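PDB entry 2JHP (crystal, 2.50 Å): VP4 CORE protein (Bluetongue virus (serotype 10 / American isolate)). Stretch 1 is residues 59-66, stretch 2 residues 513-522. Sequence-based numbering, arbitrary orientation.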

# COMPACT_ATOMS: atom_id res chain seq x y z
N ILE A 59 -14.03 -8.13 20.05
CA ILE A 59 -13.62 -8.00 18.65
C ILE A 59 -12.25 -8.65 18.35
O ILE A 59 -12.14 -9.48 17.44
CB ILE A 59 -13.71 -6.51 18.17
CG1 ILE A 59 -13.10 -6.35 16.78
CG2 ILE A 59 -13.03 -5.56 19.12
CD1 ILE A 59 -13.89 -6.98 15.72
N ARG A 60 -11.24 -8.28 19.13
CA ARG A 60 -9.88 -8.80 19.00
C ARG A 60 -9.81 -10.30 19.22
O ARG A 60 -8.96 -10.98 18.61
CB ARG A 60 -8.95 -8.12 19.99
CG ARG A 60 -8.56 -6.69 19.63
CD ARG A 60 -7.61 -6.17 20.65
NE ARG A 60 -6.25 -6.64 20.42
CZ ARG A 60 -5.41 -7.02 21.37
NH1 ARG A 60 -5.79 -7.02 22.65
NH2 ARG A 60 -4.18 -7.41 21.05
N GLN A 61 -10.66 -10.82 20.11
CA GLN A 61 -10.75 -12.26 20.33
C GLN A 61 -11.25 -12.91 19.06
O GLN A 61 -10.63 -13.85 18.55
CB GLN A 61 -11.64 -12.60 21.52
CG GLN A 61 -10.95 -12.42 22.84
CD GLN A 61 -11.79 -12.86 24.05
OE1 GLN A 61 -12.98 -12.53 24.14
NE2 GLN A 61 -11.16 -13.59 24.97
N LEU A 62 -12.36 -12.39 18.54
CA LEU A 62 -12.94 -12.93 17.31
C LEU A 62 -12.03 -12.75 16.09
O LEU A 62 -11.95 -13.63 15.24
CB LEU A 62 -14.35 -12.38 17.05
CG LEU A 62 -15.46 -12.88 17.99
CD1 LEU A 62 -16.82 -12.27 17.66
CD2 LEU A 62 -15.56 -14.40 17.97
N ARG A 63 -11.31 -11.63 16.02
CA ARG A 63 -10.35 -11.42 14.94
C ARG A 63 -9.17 -12.39 15.00
O ARG A 63 -8.67 -12.83 13.96
CB ARG A 63 -9.86 -9.98 14.90
CG ARG A 63 -10.86 -8.98 14.34
CD ARG A 63 -11.21 -9.21 12.90
NE ARG A 63 -11.87 -8.03 12.36
CZ ARG A 63 -12.76 -8.04 11.37
NH1 ARG A 63 -13.15 -9.18 10.81
NH2 ARG A 63 -13.30 -6.90 10.96
N GLY A 64 -8.76 -12.73 16.21
CA GLY A 64 -7.70 -13.72 16.42
C GLY A 64 -8.14 -15.08 15.95
O GLY A 64 -7.32 -15.93 15.59
N HIS A 65 -9.46 -15.29 15.95
CA HIS A 65 -10.06 -16.50 15.42
C HIS A 65 -10.23 -16.49 13.90
O HIS A 65 -10.53 -17.52 13.30
CB HIS A 65 -11.42 -16.73 16.08
CG HIS A 65 -11.33 -17.42 17.40
ND1 HIS A 65 -11.07 -18.77 17.51
CD2 HIS A 65 -11.44 -16.94 18.66
CE1 HIS A 65 -11.03 -19.09 18.79
NE2 HIS A 65 -11.25 -18.01 19.51
N GLY A 66 -10.05 -15.32 13.29
CA GLY A 66 -10.28 -15.15 11.86
C GLY A 66 -11.70 -14.79 11.45
O GLY A 66 -12.08 -15.02 10.31
N PRO A 513 1.10 -12.59 27.17
CA PRO A 513 0.77 -13.45 26.03
C PRO A 513 -0.45 -12.98 25.24
O PRO A 513 -1.42 -13.74 25.08
CB PRO A 513 0.46 -14.79 26.71
CG PRO A 513 -0.16 -14.40 28.01
CD PRO A 513 0.57 -13.15 28.43
N ASP A 514 -0.40 -11.75 24.73
CA ASP A 514 -1.53 -11.18 24.00
C ASP A 514 -1.83 -11.86 22.65
O ASP A 514 -0.93 -12.39 21.99
CB ASP A 514 -1.32 -9.69 23.79
CG ASP A 514 -2.53 -9.01 23.21
OD1 ASP A 514 -3.50 -8.75 23.96
OD2 ASP A 514 -2.51 -8.75 21.99
N ILE A 515 -3.11 -11.85 22.28
CA ILE A 515 -3.62 -12.41 21.03
C ILE A 515 -2.72 -12.14 19.81
O ILE A 515 -2.50 -13.02 18.99
CB ILE A 515 -5.08 -11.93 20.79
CG1 ILE A 515 -6.07 -12.97 21.29
CG2 ILE A 515 -5.38 -11.67 19.32
CD1 ILE A 515 -7.40 -12.39 21.66
N SER A 516 -2.19 -10.91 19.74
CA SER A 516 -1.25 -10.50 18.70
C SER A 516 -0.12 -11.50 18.55
O SER A 516 0.33 -11.80 17.45
CB SER A 516 -0.70 -9.11 19.04
OG SER A 516 0.02 -9.11 20.26
N LEU A 517 0.34 -12.02 19.69
CA LEU A 517 1.39 -13.02 19.73
C LEU A 517 0.83 -14.45 19.56
O LEU A 517 1.33 -15.23 18.75
CB LEU A 517 2.16 -12.89 21.05
CG LEU A 517 3.34 -13.81 21.35
CD1 LEU A 517 4.50 -13.53 20.41
CD2 LEU A 517 3.77 -13.69 22.82
N CYS A 518 -0.23 -14.77 20.32
CA CYS A 518 -0.67 -16.15 20.53
C CYS A 518 -2.10 -16.42 20.08
O CYS A 518 -3.06 -15.99 20.72
CB CYS A 518 -0.52 -16.53 22.01
SG CYS A 518 1.17 -16.41 22.62
N ARG A 519 -2.21 -17.14 18.97
CA ARG A 519 -3.49 -17.65 18.50
C ARG A 519 -3.38 -19.16 18.30
O ARG A 519 -4.03 -19.93 18.99
CB ARG A 519 -3.96 -16.89 17.25
CG ARG A 519 -4.45 -15.45 17.56
CD ARG A 519 -4.21 -14.46 16.43
NE ARG A 519 -2.81 -14.02 16.40
CZ ARG A 519 -1.98 -14.22 15.39
NH1 ARG A 519 -2.39 -14.83 14.28
NH2 ARG A 519 -0.72 -13.78 15.49
N PHE A 520 -2.50 -19.56 17.37
CA PHE A 520 -2.14 -20.97 17.10
C PHE A 520 -3.34 -21.83 16.72
O PHE A 520 -3.45 -22.99 17.16
CB PHE A 520 -1.35 -21.59 18.25
CG PHE A 520 -0.11 -20.83 18.62
CD1 PHE A 520 0.02 -20.28 19.89
CD2 PHE A 520 0.92 -20.64 17.70
CE1 PHE A 520 1.16 -19.58 20.24
CE2 PHE A 520 2.06 -19.93 18.03
CZ PHE A 520 2.18 -19.40 19.31
N ILE A 521 -4.22 -21.26 15.92
CA ILE A 521 -5.44 -21.93 15.47
C ILE A 521 -5.06 -23.12 14.58
O ILE A 521 -4.32 -22.97 13.61
CB ILE A 521 -6.41 -20.96 14.74
CG1 ILE A 521 -6.83 -19.79 15.66
CG2 ILE A 521 -7.61 -21.71 14.19
CD1 ILE A 521 -7.56 -20.20 16.95
N GLY A 522 -5.57 -24.29 14.94
CA GLY A 522 -5.32 -25.48 14.16
C GLY A 522 -4.12 -26.29 14.60
O GLY A 522 -3.83 -27.35 14.02

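A helical segment that includes Ile59 to Arg63 packs against an irregular one whose touching residues are at least 451 apart from it in sequence, and the 381 Å² they bury together rests largely on Arg60, Ile515 and Gly64.

Arg60 supplies the polar end. Its CA-to-CB bond points toward the other stretch, and its guanidinium meets the carboxylate of Asp514 in a two-pronged salt bridge: Arg60 NH1 to Asp514 OD1 at 3.2 Å, and Arg60 NH2 to Asp514 OD2 at 2.3 Å, very short for such a pair, and at 2.5 Å resolution not to be pressed. OD2 lies near the guanidinium plane, where the N-H groups point. The acceptor is also held from its own side, since Ser516 N and Ser516 OG each donate to Asp514 OD2 at 3.1 Å. The rule is familiar: a buried charge is paired, and its partner is fixed by local hydrogen bonds.

Ile515 supplies the greasy counterpart. Ile515 CD1 reaches the helix backbone, 3.7 Å from Arg60 O and 3.6 Å from Gln61 CA, while Ile515 CG2 sits 4.2 Å from Gly64 CA.

Gly64 is what allows this closeness. Gly64 CA is 6.1 Å from Arg519 CA, and a CB here would point into the contact, only 3.2 Å from Ile515 CG2 and 3.3 Å from Arg519 CG. Gly64 O lies 3.5 Å from Arg519 CG. That side chain is braced within its own stretch, with Arg519 NE donating to Ile515 O at 2.8 Å and Arg519 NH2 to Ser516 O at 3.0 Å.

Ile521 points its side chain toward the helix end, in van der Waals contact: Ile521 CG1 is 3.9 Å from Gly64 O and Ile521 CD1 3.8 Å from His65 ND1, which is hydrogen-bonded elsewhere in the structure. Just beyond, Gly66 closes the helix in a Schellman motif; its positive phi suits glycine whatever the neighbouring stretch does.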